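Local coordinates for anthrone oxidase-like protein (Streptomyces ambofaciens, PDB 5F9P) that cleaves a C-C bond as an oxygenase in atypical angucycline biosynthesis, in an oxidative ring-B opening, probably as a monooxygenase, at residues A[112-116]-A[176-180]. Numbering follows the deposited sequence.
Sequences KIEIG and SYSQW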
ATOM      1  N   LYS A 112      -4.433  -5.182  15.234  1.00 23.84           N
ATOM      2  CA  LYS A 112      -5.114  -4.971  13.955  1.00 24.62           C
ATOM      3  C   LYS A 112      -5.016  -3.516  13.510  1.00 23.74           C
ATOM      4  O   LYS A 112      -4.980  -2.584  14.318  1.00 25.60           O
ATOM      5  CB  LYS A 112      -6.579  -5.414  13.998  1.00 22.49           C
ATOM      6  CG  LYS A 112      -6.776  -6.887  14.351  1.00 31.96           C
ATOM      7  CD  LYS A 112      -8.237  -7.309  14.199  1.00 43.30           C
ATOM      8  CE  LYS A 112      -8.512  -8.680  14.822  1.00 47.02           C
ATOM      9  NZ  LYS A 112      -7.774  -9.794  14.155  1.00 45.74           N
ATOM     10  N   ILE A 113      -4.985  -3.332  12.202  1.00 22.35           N
ATOM     11  CA  ILE A 113      -4.757  -2.030  11.633  1.00 19.44           C
ATOM     12  C   ILE A 113      -5.994  -1.606  10.859  1.00 18.13           C
ATOM     13  O   ILE A 113      -6.601  -2.412  10.160  1.00 18.12           O
ATOM     14  CB  ILE A 113      -3.495  -2.088  10.750  1.00 20.28           C
ATOM     15  CG1 ILE A 113      -2.272  -2.250  11.669  1.00 18.77           C
ATOM     16  CG2 ILE A 113      -3.402  -0.867   9.857  1.00 16.30           C
ATOM     17  CD1 ILE A 113      -0.967  -2.565  10.972  1.00 18.33           C
ATOM     18  N   GLU A 114      -6.387  -0.352  11.027  1.00 15.07           N
ATOM     19  CA  GLU A 114      -7.516   0.185  10.294  1.00 16.01           C
ATOM     20  C   GLU A 114      -7.057   1.280   9.353  1.00 14.31           C
ATOM     21  O   GLU A 114      -6.282   2.150   9.737  1.00 15.18           O
ATOM     22  CB  GLU A 114      -8.557   0.758  11.249  1.00 18.36           C
ATOM     23  CG  GLU A 114      -9.784   1.283  10.517  1.00 22.76           C
ATOM     24  CD  GLU A 114     -10.936   1.639  11.446  1.00 38.70           C
ATOM     25  OE1 GLU A 114     -10.720   1.725  12.683  1.00 37.63           O
ATOM     26  OE2 GLU A 114     -12.062   1.834  10.931  1.00 38.77           O
ATOM     27  N   ILE A 115      -7.553   1.242   8.122  1.00 13.96           N
ATOM     28  CA  ILE A 115      -7.269   2.294   7.152  1.00 15.64           C
ATOM     29  C   ILE A 115      -8.569   2.958   6.687  1.00 15.48           C
ATOM     30  O   ILE A 115      -9.603   2.299   6.568  1.00 16.03           O
ATOM     31  CB  ILE A 115      -6.481   1.741   5.947  1.00 11.37           C
ATOM     32  CG1 ILE A 115      -7.278   0.644   5.229  1.00 11.92           C
ATOM     33  CG2 ILE A 115      -5.128   1.218   6.421  1.00 11.37           C
ATOM     34  CD1 ILE A 115      -6.708   0.261   3.845  1.00 10.99           C
ATOM     35  N   GLY A 116      -8.520   4.256   6.428  1.00 14.32           N
ATOM     36  CA  GLY A 116      -9.730   5.002   6.100  1.00 17.87           C
ATOM     37  C   GLY A 116      -9.519   6.508   6.152  1.00 19.23           C
ATOM     38  O   GLY A 116      -8.632   6.991   6.860  1.00 17.59           O
ATOM     39  N   SER A 176       6.558  -2.192   2.840  1.00  9.64           N
ATOM     40  CA  SER A 176       6.399  -1.591   4.148  1.00 11.93           C
ATOM     41  C   SER A 176       5.300  -0.535   4.052  1.00  9.54           C
ATOM     42  O   SER A 176       5.401   0.385   3.238  1.00 10.75           O
ATOM     43  CB  SER A 176       7.711  -0.906   4.550  1.00 10.07           C
ATOM     44  OG  SER A 176       7.544  -0.202   5.764  1.00 11.13           O
ATOM     45  N   TYR A 177       4.267  -0.651   4.875  1.00 10.95           N
ATOM     46  CA  TYR A 177       3.148   0.301   4.843  1.00  8.95           C
ATOM     47  C   TYR A 177       2.886   0.750   6.278  1.00 10.09           C
ATOM     48  O   TYR A 177       2.471  -0.053   7.107  1.00 10.21           O
ATOM     49  CB  TYR A 177       1.912  -0.386   4.242  1.00 11.71           C
ATOM     50  CG  TYR A 177       0.630   0.427   4.199  1.00 12.29           C
ATOM     51  CD1 TYR A 177      -0.174   0.555   5.322  1.00 11.48           C
ATOM     52  CD2 TYR A 177       0.215   1.048   3.021  1.00 10.62           C
ATOM     53  CE1 TYR A 177      -1.361   1.291   5.279  1.00 11.47           C
ATOM     54  CE2 TYR A 177      -0.957   1.778   2.967  1.00 10.98           C
ATOM     55  CZ  TYR A 177      -1.745   1.897   4.095  1.00 11.26           C
ATOM     56  OH  TYR A 177      -2.918   2.628   4.030  1.00 11.20           O
ATOM     57  N   SER A 178       3.174   2.015   6.582  1.00  8.28           N
ATOM     58  CA  SER A 178       3.045   2.526   7.941  1.00  8.66           C
ATOM     59  C   SER A 178       2.143   3.765   8.065  1.00 11.10           C
ATOM     60  O   SER A 178       1.960   4.521   7.106  1.00 11.50           O
ATOM     61  CB  SER A 178       4.426   2.789   8.573  1.00  9.59           C
ATOM     62  OG  SER A 178       5.204   3.738   7.859  1.00 11.02           O
ATOM     63  N   GLN A 179       1.587   3.953   9.260  1.00 12.59           N
ATOM     64  CA  GLN A 179       0.720   5.087   9.577  1.00 13.08           C
ATOM     65  C   GLN A 179       1.320   5.973  10.673  1.00 15.14           C
ATOM     66  O   GLN A 179       1.847   5.470  11.672  1.00 12.56           O
ATOM     67  CB  GLN A 179      -0.647   4.590  10.048  1.00 12.00           C
ATOM     68  CG  GLN A 179      -1.386   3.739   9.031  1.00 14.00           C
ATOM     69  CD  GLN A 179      -2.671   3.164   9.598  1.00 16.90           C
ATOM     70  OE1 GLN A 179      -2.730   2.783  10.767  1.00 18.22           O
ATOM     71  NE2 GLN A 179      -3.711   3.116   8.774  1.00 15.57           N
ATOM     72  N   TRP A 180       1.201   7.290  10.496  1.00 11.76           N
ATOM     73  CA  TRP A 180       1.824   8.262  11.382  1.00 11.98           C
ATOM     74  C   TRP A 180       0.828   9.375  11.766  1.00 17.42           C
ATOM     75  O   TRP A 180      -0.168   9.584  11.065  1.00 13.22           O
ATOM     76  CB  TRP A 180       3.059   8.852  10.686  1.00 13.38           C
ATOM     77  CG  TRP A 180       4.107   7.811  10.402  1.00 13.43           C
ATOM     78  CD1 TRP A 180       4.159   6.949   9.336  1.00 12.76           C
ATOM     79  CD2 TRP A 180       5.250   7.527  11.207  1.00 14.27           C
ATOM     80  NE1 TRP A 180       5.273   6.144   9.435  1.00 15.94           N
ATOM     81  CE2 TRP A 180       5.950   6.469  10.585  1.00 14.90           C
ATOM     82  CE3 TRP A 180       5.745   8.057  12.407  1.00 16.24           C
ATOM     83  CZ2 TRP A 180       7.123   5.937  11.116  1.00 11.10           C
ATOM     84  CZ3 TRP A 180       6.917   7.524  12.938  1.00 15.48           C
ATOM     85  CH2 TRP A 180       7.590   6.477  12.287  1.00 13.82           C
TER
HETATM   86  O   HOH W   1      -4.471   1.632  12.406  1.00 20.91           O
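Strand 172-180 belongs to the closed, antiparallel beta barrel of this protein, in the dimeric alpha-beta barrel clan; residues 112-116, whose strand 113-114 pairs with the N-terminal strand 2-3, pack against the side that carries Tyr177 and Gln179. With CA atoms 8.8 Å apart even at the nearest pair, Ile115 and Gln179, the two backbones do not join as sheet neighbours, so side chains bridge the gap. Ile113 and Ile115 both point toward the barrel strand. The apolar contact is Ile115 CG2 on Tyr177 CE1, 3.9 Å apart; the isoleucine methyls also pack against the Gln179 carboxamide in van der Waals contact, Ile115 CG2 3.3 Å from Gln179 NE2 and Ile113 CG2 3.8 Å from Gln179 OE1. The Tyr177 hydroxyl is hydrogen-bonded to His49 on strand 43-51. The polar part is all Gln179, whose amide meets the main chain of Glu114 at two points. Water 1 accepts from Glu114 N (3.1 Å) and donates to Gln179 OE1 (2.7 Å); directly, Gln179 NE2 donates to Glu114 O at 2.9 Å, almost perfectly straight at 178°.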